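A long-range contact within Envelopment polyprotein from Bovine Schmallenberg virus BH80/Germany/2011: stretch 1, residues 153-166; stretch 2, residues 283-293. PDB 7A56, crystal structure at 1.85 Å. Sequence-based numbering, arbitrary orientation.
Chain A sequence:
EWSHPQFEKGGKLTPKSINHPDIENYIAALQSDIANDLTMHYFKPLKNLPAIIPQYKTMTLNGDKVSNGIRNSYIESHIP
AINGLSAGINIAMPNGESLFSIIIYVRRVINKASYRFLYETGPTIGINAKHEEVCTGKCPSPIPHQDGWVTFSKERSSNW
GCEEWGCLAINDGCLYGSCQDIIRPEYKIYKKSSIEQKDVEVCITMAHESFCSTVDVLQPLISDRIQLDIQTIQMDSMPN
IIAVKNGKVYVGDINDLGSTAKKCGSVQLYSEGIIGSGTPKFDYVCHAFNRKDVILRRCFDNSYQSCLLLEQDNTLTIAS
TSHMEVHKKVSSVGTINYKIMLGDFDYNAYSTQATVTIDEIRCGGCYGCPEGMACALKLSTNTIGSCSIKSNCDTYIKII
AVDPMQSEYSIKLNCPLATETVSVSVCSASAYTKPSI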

# COMPACT_ATOMS: atom_id res chain seq x y z
N SER A 153 19.36 -22.68 -33.56
CA SER A 153 19.87 -23.10 -34.88
C SER A 153 21.35 -22.75 -34.99
O SER A 153 21.85 -21.83 -34.32
N LYS A 154 22.03 -23.44 -35.91
CA LYS A 154 23.39 -23.08 -36.30
C LYS A 154 23.53 -23.25 -37.81
O LYS A 154 23.20 -24.32 -38.35
N GLU A 155 23.97 -22.17 -38.47
CA GLU A 155 24.32 -22.17 -39.88
C GLU A 155 25.65 -22.91 -40.06
O GLU A 155 26.39 -23.15 -39.09
N ARG A 156 25.93 -23.25 -41.30
CA ARG A 156 27.24 -23.77 -41.71
C ARG A 156 27.56 -25.09 -40.99
O ARG A 156 28.71 -25.38 -40.65
N SER A 157 26.54 -25.94 -40.77
CA SER A 157 26.80 -27.13 -39.97
C SER A 157 27.41 -28.30 -40.77
O SER A 157 28.11 -29.16 -40.17
N SER A 158 27.26 -28.33 -42.10
CA SER A 158 27.85 -29.38 -42.92
C SER A 158 29.34 -29.07 -43.15
O SER A 158 29.68 -27.98 -43.61
N ASN A 159 30.22 -29.99 -42.79
CA ASN A 159 31.64 -29.82 -43.10
C ASN A 159 32.27 -31.18 -43.17
O ASN A 159 31.69 -32.17 -42.72
N TRP A 160 33.50 -31.23 -43.71
CA TRP A 160 34.21 -32.50 -43.72
C TRP A 160 34.42 -33.01 -42.30
O TRP A 160 34.86 -32.27 -41.42
N GLY A 161 34.17 -34.31 -42.09
CA GLY A 161 34.22 -34.85 -40.76
C GLY A 161 32.94 -34.63 -39.99
O GLY A 161 32.87 -34.99 -38.81
N CYS A 162 31.94 -34.01 -40.62
CA CYS A 162 30.76 -33.53 -39.93
C CYS A 162 29.61 -33.49 -40.94
O CYS A 162 28.95 -32.48 -41.13
N GLU A 163 29.37 -34.63 -41.57
CA GLU A 163 28.39 -34.73 -42.64
C GLU A 163 27.37 -35.80 -42.30
O GLU A 163 27.74 -36.90 -41.87
N GLU A 164 26.11 -35.53 -42.62
CA GLU A 164 25.19 -36.66 -42.68
C GLU A 164 25.53 -37.54 -43.87
O GLU A 164 26.30 -37.17 -44.75
N TRP A 165 24.95 -38.74 -43.89
CA TRP A 165 25.26 -39.71 -44.93
C TRP A 165 24.96 -39.12 -46.31
O TRP A 165 23.86 -38.61 -46.54
N GLY A 166 25.97 -39.08 -47.18
CA GLY A 166 25.79 -38.61 -48.55
C GLY A 166 25.92 -37.11 -48.76
O GLY A 166 25.77 -36.64 -49.91
N ASP A 283 24.42 -26.93 -28.70
CA ASP A 283 25.61 -27.19 -29.51
C ASP A 283 25.42 -28.56 -30.13
O ASP A 283 24.36 -29.19 -29.98
N TYR A 284 26.43 -29.04 -30.86
CA TYR A 284 26.27 -30.34 -31.47
C TYR A 284 27.65 -30.98 -31.64
O TYR A 284 28.68 -30.29 -31.69
N VAL A 285 27.62 -32.31 -31.84
CA VAL A 285 28.80 -33.16 -32.08
C VAL A 285 28.68 -33.79 -33.47
O VAL A 285 27.57 -34.06 -33.95
N CYS A 286 29.83 -33.95 -34.13
CA CYS A 286 29.90 -34.41 -35.52
C CYS A 286 30.07 -35.90 -35.63
O CYS A 286 30.66 -36.57 -34.78
N HIS A 287 29.63 -36.40 -36.79
CA HIS A 287 30.03 -37.72 -37.26
C HIS A 287 30.42 -37.60 -38.73
O HIS A 287 29.98 -36.69 -39.44
N ALA A 288 31.31 -38.50 -39.16
CA ALA A 288 31.82 -38.45 -40.53
C ALA A 288 30.74 -38.75 -41.58
O ALA A 288 30.79 -38.20 -42.69
N PHE A 289 29.80 -39.66 -41.29
CA PHE A 289 28.72 -39.92 -42.26
C PHE A 289 27.44 -40.33 -41.55
O PHE A 289 26.79 -41.32 -41.90
N ASN A 290 27.04 -39.50 -40.59
CA ASN A 290 25.80 -39.70 -39.85
C ASN A 290 25.33 -38.35 -39.35
O ASN A 290 26.12 -37.41 -39.23
N ARG A 291 24.04 -38.28 -39.03
CA ARG A 291 23.45 -37.06 -38.49
C ARG A 291 24.20 -36.62 -37.24
O ARG A 291 24.72 -37.46 -36.50
N LYS A 292 24.31 -35.29 -37.06
CA LYS A 292 24.91 -34.71 -35.85
C LYS A 292 24.07 -35.01 -34.61
O LYS A 292 22.84 -35.17 -34.70
N ASP A 293 24.73 -35.09 -33.45
CA ASP A 293 24.02 -35.16 -32.16
C ASP A 293 23.83 -33.77 -31.60
O ASP A 293 24.79 -33.02 -31.46

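The two stretches are joined covalently by a disulfide between C162 (chi1 t) and C286 (chi1 m), with SG of C162 2.1 Å from SG of C286 and chi3 at -72°. C286 points toward stretch 1, whereas C162 leaves its backbone sideways; its SG also meets the edge of the Y284 ring, 3.9 Å from Y284 CE2.

Y284 (chi1 p) points into the contact, and its ring lies between K154 CD and C162 SG, each near its edge, with S157 beside the hydroxyl. The K154 side chain (chi1 m, then extended through chi3) lays its CD 3.5 Å from Y284 CE1, while its NZ is satisfied elsewhere in the structure. The Y284 hydroxyl approaches S157 CA (3.5 Å from OH), but its polar partners are waters. Water 1 lies 2.7 Å from Y284 OH and donates to E155 O at 2.8 Å; water 2 lies 3.0 Å from Y284 OH, donates to S157 O (2.8 Å) and accepts from N159 ND2 (3.2 Å). The carbonyls of E155 and S157 are thereby satisfied by water.

K292 (chi1 m, chi2 143° between wells, chi3 t, chi4 p) starts sideways, yet its end turns in: NZ donates to C162 O at 3.0 Å, and CE packs 3.2 Å from S157 O. NZ also has a partner elsewhere in the structure and donates to water 3 (3.0 Å), whose oxygen also takes the E164 N hydrogen (2.9 Å); this water donates to S158 OG (3.0 Å) and weakly to E163 OE1 (3.5 Å).

Farther along, E163 N makes a weak hydrogen bond to H287 O (3.0 Å), and water 4 bridges G161 N (3.0 Å) to A288 O (2.9 Å). E164 (chi1 p, chi2 t) sets OE1 over one face of the R291 guanidinium (chi1 m, chi2 t, chi3 t), 3.6 Å from R291 NH2, a salt bridge of charge alone. At the exposed end, W165 CD1 (chi1 t) approaches F289 CD2 (chi1 p) at 4.1 Å. A phosphate ion also touches the contact.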

# COMPACT_ATOMS: atom_id res chain seq x y z
CB SER A 153 19.10 -22.46 -36.05
OG SER A 153 19.22 -21.04 -36.00
CB LYS A 154 24.44 -23.94 -35.59
CG LYS A 154 24.79 -23.43 -34.17
CD LYS A 154 25.86 -24.25 -33.45
CE LYS A 154 26.13 -23.69 -32.03
NZ LYS A 154 26.95 -22.45 -32.06
CB GLU A 155 24.53 -20.75 -40.41
CG GLU A 155 23.39 -19.76 -40.23
CD GLU A 155 22.22 -19.96 -41.14
OE1 GLU A 155 22.33 -20.75 -42.10
OE2 GLU A 155 21.16 -19.28 -40.94
CB ARG A 156 28.35 -22.74 -41.43
CG ARG A 156 28.16 -21.37 -42.10
CD ARG A 156 28.99 -20.27 -41.39
NE ARG A 156 28.43 -19.93 -40.05
CZ ARG A 156 29.05 -20.24 -38.91
NH1 ARG A 156 30.24 -20.86 -38.95
NH2 ARG A 156 28.51 -19.94 -37.75
CB SER A 157 25.50 -27.54 -39.27
OG SER A 157 24.44 -27.53 -40.22
CB SER A 158 27.14 -29.49 -44.28
OG SER A 158 25.78 -29.89 -44.10
CB ASN A 159 32.37 -29.01 -42.02
CG ASN A 159 32.24 -27.53 -42.21
OD1 ASN A 159 32.84 -26.97 -43.11
ND2 ASN A 159 31.47 -26.87 -41.32
CB TRP A 160 35.56 -32.32 -44.42
CG TRP A 160 36.20 -33.59 -44.68
CD1 TRP A 160 36.01 -34.41 -45.75
CD2 TRP A 160 37.17 -34.23 -43.86
NE1 TRP A 160 36.82 -35.50 -45.67
CE2 TRP A 160 37.54 -35.43 -44.51
CE3 TRP A 160 37.78 -33.91 -42.64
CZ2 TRP A 160 38.47 -36.32 -43.99
CZ3 TRP A 160 38.71 -34.80 -42.12
CH2 TRP A 160 39.04 -35.98 -42.79
CB CYS A 162 31.01 -32.15 -39.33
SG CYS A 162 29.77 -31.76 -38.08
CB GLU A 163 29.06 -35.19 -44.00
CG GLU A 163 30.21 -34.34 -44.53
CD GLU A 163 29.75 -33.02 -45.15
OE1 GLU A 163 28.59 -32.65 -44.95
OE2 GLU A 163 30.56 -32.36 -45.85
CB GLU A 164 23.75 -36.19 -42.75
CG GLU A 164 23.32 -35.53 -44.07
CD GLU A 164 21.81 -35.22 -44.04
OE1 GLU A 164 21.02 -36.15 -43.76
OE2 GLU A 164 21.41 -34.07 -44.25
CB TRP A 165 24.47 -41.01 -44.68
CG TRP A 165 24.95 -42.24 -45.49
CD1 TRP A 165 25.82 -43.25 -45.08
CD2 TRP A 165 24.56 -42.58 -46.82
NE1 TRP A 165 25.97 -44.17 -46.08
CE2 TRP A 165 25.22 -43.79 -47.16
CE3 TRP A 165 23.72 -41.98 -47.75
CZ2 TRP A 165 25.07 -44.39 -48.39
CZ3 TRP A 165 23.57 -42.58 -48.98
CH2 TRP A 165 24.23 -43.78 -49.29
CB ASP A 283 26.90 -27.07 -28.63
CG ASP A 283 28.13 -26.61 -29.42
OD1 ASP A 283 28.16 -26.88 -30.64
OD2 ASP A 283 29.08 -26.04 -28.82
CB TYR A 284 25.57 -30.22 -32.84
CG TYR A 284 26.32 -29.39 -33.91
CD1 TYR A 284 26.13 -28.01 -34.00
CD2 TYR A 284 27.17 -29.99 -34.83
CE1 TYR A 284 26.77 -27.25 -34.94
CE2 TYR A 284 27.85 -29.22 -35.79
CZ TYR A 284 27.63 -27.88 -35.85
OH TYR A 284 28.28 -27.11 -36.77
CB VAL A 285 28.93 -34.23 -30.96
CG1 VAL A 285 29.91 -35.25 -31.24
CG2 VAL A 285 29.37 -33.53 -29.62
CB CYS A 286 31.08 -33.74 -36.26
SG CYS A 286 30.87 -31.96 -36.35
CB HIS A 287 28.91 -38.72 -37.06
CG HIS A 287 28.46 -38.82 -35.63
ND1 HIS A 287 29.18 -39.50 -34.67
CD2 HIS A 287 27.36 -38.32 -35.00
CE1 HIS A 287 28.53 -39.44 -33.52
NE2 HIS A 287 27.43 -38.72 -33.69
CB ALA A 288 32.99 -39.44 -40.73
CB PHE A 289 29.12 -40.95 -43.32
CG PHE A 289 29.77 -42.19 -42.77
CD1 PHE A 289 31.15 -42.25 -42.55
CD2 PHE A 289 29.01 -43.32 -42.48
CE1 PHE A 289 31.74 -43.40 -42.04
CE2 PHE A 289 29.60 -44.49 -41.98
CZ PHE A 289 30.96 -44.52 -41.74
CB ASN A 290 25.99 -40.66 -38.71
CG ASN A 290 24.82 -41.59 -38.57
OD1 ASN A 290 23.74 -41.20 -38.09
ND2 ASN A 290 24.99 -42.81 -39.01
CB ARG A 291 21.97 -37.28 -38.16
CG ARG A 291 21.09 -37.17 -39.37
CD ARG A 291 19.69 -37.71 -39.12
NE ARG A 291 18.87 -37.55 -40.33
CZ ARG A 291 19.04 -38.23 -41.47
NH1 ARG A 291 20.01 -39.13 -41.61
NH2 ARG A 291 18.23 -37.99 -42.51
CB LYS A 292 25.09 -33.19 -36.01
CG LYS A 292 26.00 -32.88 -37.27
CD LYS A 292 25.51 -31.59 -38.01
CE LYS A 292 26.16 -31.54 -39.43
NZ LYS A 292 26.13 -32.84 -40.13
CB ASP A 293 24.79 -35.99 -31.13
CG ASP A 293 25.09 -37.40 -31.62
OD1 ASP A 293 24.21 -38.08 -32.17
OD2 ASP A 293 26.25 -37.84 -31.44
O HOH W 1 27.97 -24.50 -37.17
O HOH W 2 30.29 -28.22 -38.63
O HOH W 3 25.64 -32.67 -43.08
O HOH W 4 32.96 -36.54 -43.66